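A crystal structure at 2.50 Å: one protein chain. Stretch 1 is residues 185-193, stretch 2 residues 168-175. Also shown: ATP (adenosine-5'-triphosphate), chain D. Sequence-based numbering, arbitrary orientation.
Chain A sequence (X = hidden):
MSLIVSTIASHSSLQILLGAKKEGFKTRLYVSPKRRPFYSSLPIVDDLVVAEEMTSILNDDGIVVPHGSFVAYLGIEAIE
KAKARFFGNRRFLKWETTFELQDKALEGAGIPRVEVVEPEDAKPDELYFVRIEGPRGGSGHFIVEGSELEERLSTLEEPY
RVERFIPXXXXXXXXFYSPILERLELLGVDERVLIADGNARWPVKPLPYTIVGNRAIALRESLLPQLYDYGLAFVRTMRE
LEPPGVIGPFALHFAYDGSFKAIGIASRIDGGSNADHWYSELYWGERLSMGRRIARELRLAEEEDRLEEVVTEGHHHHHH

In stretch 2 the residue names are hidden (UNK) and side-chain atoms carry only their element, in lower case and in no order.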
# COMPACT_ATOMS: atom_id res chain seq x y z
N GLU A 185 16.93 1.96 -14.30
CA GLU A 185 16.42 2.13 -12.94
C GLU A 185 15.18 1.28 -12.68
O GLU A 185 14.21 1.36 -13.43
CB GLU A 185 16.10 3.61 -12.69
CG GLU A 185 17.30 4.52 -12.45
CD GLU A 185 16.97 5.99 -12.64
OE1 GLU A 185 15.81 6.36 -12.43
OE2 GLU A 185 17.86 6.79 -12.98
N LEU A 186 15.23 0.46 -11.64
CA LEU A 186 14.11 -0.40 -11.22
C LEU A 186 13.44 0.48 -10.17
O LEU A 186 13.92 0.60 -9.05
CB LEU A 186 14.65 -1.70 -10.61
CG LEU A 186 13.81 -2.87 -10.07
CD1 LEU A 186 12.34 -2.60 -10.24
CD2 LEU A 186 14.21 -4.16 -10.78
N LEU A 187 12.33 1.11 -10.55
CA LEU A 187 11.65 2.04 -9.67
C LEU A 187 10.39 1.63 -8.91
O LEU A 187 9.84 2.42 -8.17
CB LEU A 187 11.37 3.34 -10.45
CG LEU A 187 12.67 3.99 -10.93
CD1 LEU A 187 12.37 5.16 -11.80
CD2 LEU A 187 13.52 4.42 -9.75
N GLY A 188 9.94 0.41 -9.09
CA GLY A 188 8.77 0.01 -8.34
C GLY A 188 8.17 -1.29 -8.79
O GLY A 188 8.49 -1.82 -9.86
N VAL A 189 7.31 -1.83 -7.94
CA VAL A 189 6.61 -3.06 -8.25
C VAL A 189 5.17 -2.84 -7.83
O VAL A 189 4.87 -2.53 -6.68
CB VAL A 189 7.17 -4.29 -7.51
CG1 VAL A 189 6.42 -5.53 -7.98
CG2 VAL A 189 8.66 -4.43 -7.77
N ASP A 190 4.29 -3.01 -8.79
CA ASP A 190 2.89 -2.81 -8.63
C ASP A 190 2.14 -4.13 -8.57
O ASP A 190 2.64 -5.17 -8.98
CB ASP A 190 2.41 -1.97 -9.81
CG ASP A 190 0.92 -1.79 -9.83
OD1 ASP A 190 0.41 -1.11 -8.90
OD2 ASP A 190 0.27 -2.32 -10.77
N GLU A 191 0.93 -4.07 -8.03
CA GLU A 191 0.03 -5.20 -7.93
C GLU A 191 -1.34 -4.63 -8.30
O GLU A 191 -1.77 -3.64 -7.71
CB GLU A 191 0.03 -5.73 -6.51
CG GLU A 191 -0.98 -6.83 -6.25
CD GLU A 191 -0.66 -7.60 -4.98
OE1 GLU A 191 -0.55 -6.97 -3.90
OE2 GLU A 191 -0.52 -8.85 -5.10
N ARG A 192 -2.02 -5.23 -9.28
CA ARG A 192 -3.32 -4.74 -9.72
C ARG A 192 -4.48 -5.05 -8.78
O ARG A 192 -4.50 -6.08 -8.09
CB ARG A 192 -3.69 -5.32 -11.10
CG ARG A 192 -2.62 -5.24 -12.18
CD ARG A 192 -2.63 -3.93 -12.94
NE ARG A 192 -1.32 -3.30 -12.93
CZ ARG A 192 -0.60 -3.02 -14.01
NH1 ARG A 192 -1.06 -3.34 -15.21
NH2 ARG A 192 0.57 -2.43 -13.87
N VAL A 193 -5.44 -4.13 -8.73
CA VAL A 193 -6.66 -4.32 -7.94
C VAL A 193 -7.70 -4.61 -9.02
O VAL A 193 -8.07 -3.73 -9.79
CB VAL A 193 -7.07 -3.06 -7.12
CG1 VAL A 193 -8.35 -3.36 -6.32
CG2 VAL A 193 -5.96 -2.68 -6.17
N UNK A 168 -1.09 -17.15 -8.53
CA UNK A 168 0.07 -16.74 -7.75
C UNK A 168 0.65 -15.37 -8.00
O UNK A 168 1.58 -15.22 -8.78
N UNK A 169 0.10 -14.39 -7.31
CA UNK A 169 0.54 -13.01 -7.41
C UNK A 169 1.11 -12.55 -8.75
O UNK A 169 2.09 -13.10 -9.29
c UNK A 169 1.55 -12.66 -6.29
c UNK A 169 2.83 -13.43 -6.47
c UNK A 169 1.82 -11.16 -6.30
N UNK A 170 0.48 -11.51 -9.27
CA UNK A 170 0.88 -10.90 -10.52
C UNK A 170 1.57 -9.59 -10.20
O UNK A 170 1.00 -8.69 -9.59
c UNK A 170 -0.98 -14.56 -13.27
c UNK A 170 -0.34 -12.25 -13.44
o UNK A 170 -1.08 -15.81 -13.83
c UNK A 170 -1.17 -13.10 -11.37
c UNK A 170 -0.49 -13.51 -14.02
c UNK A 170 -0.66 -12.03 -12.10
c UNK A 170 -0.33 -10.72 -11.43
c UNK A 170 -1.33 -14.36 -11.94
N UNK A 171 2.83 -9.53 -10.62
CA UNK A 171 3.69 -8.39 -10.37
C UNK A 171 4.00 -7.58 -11.60
O UNK A 171 4.31 -8.12 -12.66
c UNK A 171 4.71 -9.72 -8.47
c UNK A 171 5.96 -10.52 -8.12
c UNK A 171 4.28 -8.81 -7.32
c UNK A 171 4.97 -8.89 -9.73
N UNK A 172 3.93 -6.27 -11.45
CA UNK A 172 4.18 -5.37 -12.54
C UNK A 172 5.40 -4.52 -12.20
O UNK A 172 5.33 -3.59 -11.40
c UNK A 172 0.10 -7.05 -12.34
c UNK A 172 2.93 -4.53 -12.80
c UNK A 172 0.23 -6.48 -14.67
c UNK A 172 -0.34 -7.22 -13.65
c UNK A 172 1.73 -5.39 -13.09
c UNK A 172 1.26 -5.57 -14.39
o UNK A 172 -1.32 -8.16 -13.92
c UNK A 172 1.13 -6.13 -12.07
N UNK A 173 6.53 -4.87 -12.80
CA UNK A 173 7.78 -4.18 -12.54
C UNK A 173 7.97 -2.96 -13.42
O UNK A 173 7.88 -3.04 -14.63
c UNK A 173 8.97 -5.13 -12.73
c UNK A 173 8.65 -6.48 -12.10
c UNK A 173 10.24 -4.51 -12.11
N UNK A 174 8.24 -1.84 -12.79
CA UNK A 174 8.43 -0.59 -13.50
C UNK A 174 9.91 -0.23 -13.66
O UNK A 174 10.67 -0.28 -12.69
c UNK A 174 4.14 -0.24 -12.90
c UNK A 174 5.65 -0.22 -11.30
c UNK A 174 7.69 0.52 -12.74
c UNK A 174 6.26 0.18 -12.45
n UNK A 174 5.29 0.16 -13.42
n UNK A 174 4.34 -0.48 -11.61
N UNK A 175 10.29 0.12 -14.88
CA UNK A 175 11.68 0.50 -15.17
C UNK A 175 11.77 1.84 -15.86
O UNK A 175 10.81 2.33 -16.46
c UNK A 175 11.75 -2.92 -15.85
c UNK A 175 13.93 -3.37 -14.18
c UNK A 175 13.66 -2.09 -14.67
c UNK A 175 12.35 -0.51 -16.11
c UNK A 175 13.09 -4.43 -14.53
c UNK A 175 12.57 -1.86 -15.52
c UNK A 175 12.00 -4.21 -15.37
PG ATP D . -4.89 -5.29 -21.83
O1G ATP D . -3.99 -5.99 -22.84
O2G ATP D . -6.30 -4.87 -22.59
O3G ATP D . -4.16 -3.94 -21.25
PB ATP D . -3.83 -6.74 -19.81
O1B ATP D . -2.93 -7.45 -20.74
O2B ATP D . -3.09 -5.43 -19.20
O3B ATP D . -5.21 -6.31 -20.58
PA ATP D . -3.17 -8.36 -17.60
O1A ATP D . -2.37 -7.33 -16.91
O2A ATP D . -2.22 -9.36 -18.43
O3A ATP D . -4.32 -7.71 -18.61
O5' ATP D . -4.10 -9.17 -16.56
C5' ATP D . -3.35 -9.74 -15.53
C4' ATP D . -4.39 -10.41 -14.65
O4' ATP D . -5.15 -11.44 -15.36
C3' ATP D . -3.78 -11.04 -13.40
O3' ATP D . -4.31 -10.41 -12.26
C2' ATP D . -4.13 -12.51 -13.44
O2' ATP D . -4.93 -12.86 -12.30
C1' ATP D . -4.87 -12.73 -14.77
N9 ATP D . -3.99 -13.55 -15.64
C8 ATP D . -3.19 -13.12 -16.68
N7 ATP D . -2.56 -14.11 -17.21
C5 ATP D . -2.88 -15.25 -16.54
C6 ATP D . -2.53 -16.63 -16.66
N6 ATP D . -1.62 -17.03 -17.65
N1 ATP D . -3.08 -17.54 -15.78
C2 ATP D . -3.96 -17.16 -14.82
N3 ATP D . -4.31 -15.88 -14.69
C4 ATP D . -3.82 -14.91 -15.53
O HOH W 1 -1.76 -7.95 -9.32

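Position 168 has backbone atoms alone, with no side-chain atom and no contact to stretch 1. Its phi/psi of 137/87° would jam a CB against the preceding carbonyl oxygen, so it is Gly168.

Position 169 carries three carbons, one bearing the other two, and one of these tips lies near the carboxylate of Glu191. A fork at the first carbon identifies Val169, whose CG2 is 3.5 Å from Glu191 OE2.

At position 170 one carbon leads to a six-carbon ring bearing an oxygen. Its CB comes no nearer to stretch 1 than 6.0 Å, at Arg192 CG, and the ring lies farther off, with the ATP ribose over one face. This is Tyr170; its backbone O accepts from a water (2.9 Å to the water O), which in turn accepts from Arg192 N (2.7 Å), so the water bridges the strands where no direct bond forms.

Four carbons forked at the second mark position 171, one tip approaching Val189. The residue is Leu171, with CD2 4.0 Å from Val189 CG1.

Position 172 again shows one carbon, a six-carbon ring and an oxygen, and the guanidinium of Arg192 lies flat on the ring. It is Tyr172. The planes are 20° apart, and Arg192 CZ sits 3.2 Å from Tyr172 CD2, a cation-pi arrangement; Tyr172 OH donates to ATP O1A at 3.3 Å.

Three carbons, forked at the first, occupy position 173, and one packs on Leu186. This is Val173, its CG1 3.4 Å from Leu186 CD1.

Position 174 has one carbon and a five-membered ring of three carbons and two nitrogens, whose edge meets Asp190. This imidazole is His174, with NE2 3.0 Å from Asp190 CB, a tight approach to a carbon rather than a polar bond.

At position 175 one carbon carries a six-carbon ring without oxygen, lying against Leu186. Phe175 fits, with CE2 3.5 Å from Leu186 CD2.

The two strands run antiparallel. Tyr172 and Asp190 exchange backbone bonds (Tyr172 N to Asp190 O, 3.0 Å; Asp190 N to Tyr172 O, 2.9 Å), while His174 N donates to Gly188 O (2.9 Å) and Leu187 N to His174 O (3.0 Å). Leu186, Val189, Val173 and Phe175 share an apolar face. The other face holds Asp190, Tyr172 and His174; there the salt bridge from Arg192 NE to Asp190 OD2 (2.9 Å) helps hold the guanidinium over the tyrosine ring, whose hydroxyl reaches the nucleotide. Backbone pairing thus sets the register, and side chains pack both faces.

Stretch 2 (168-175) GVYLYVHF
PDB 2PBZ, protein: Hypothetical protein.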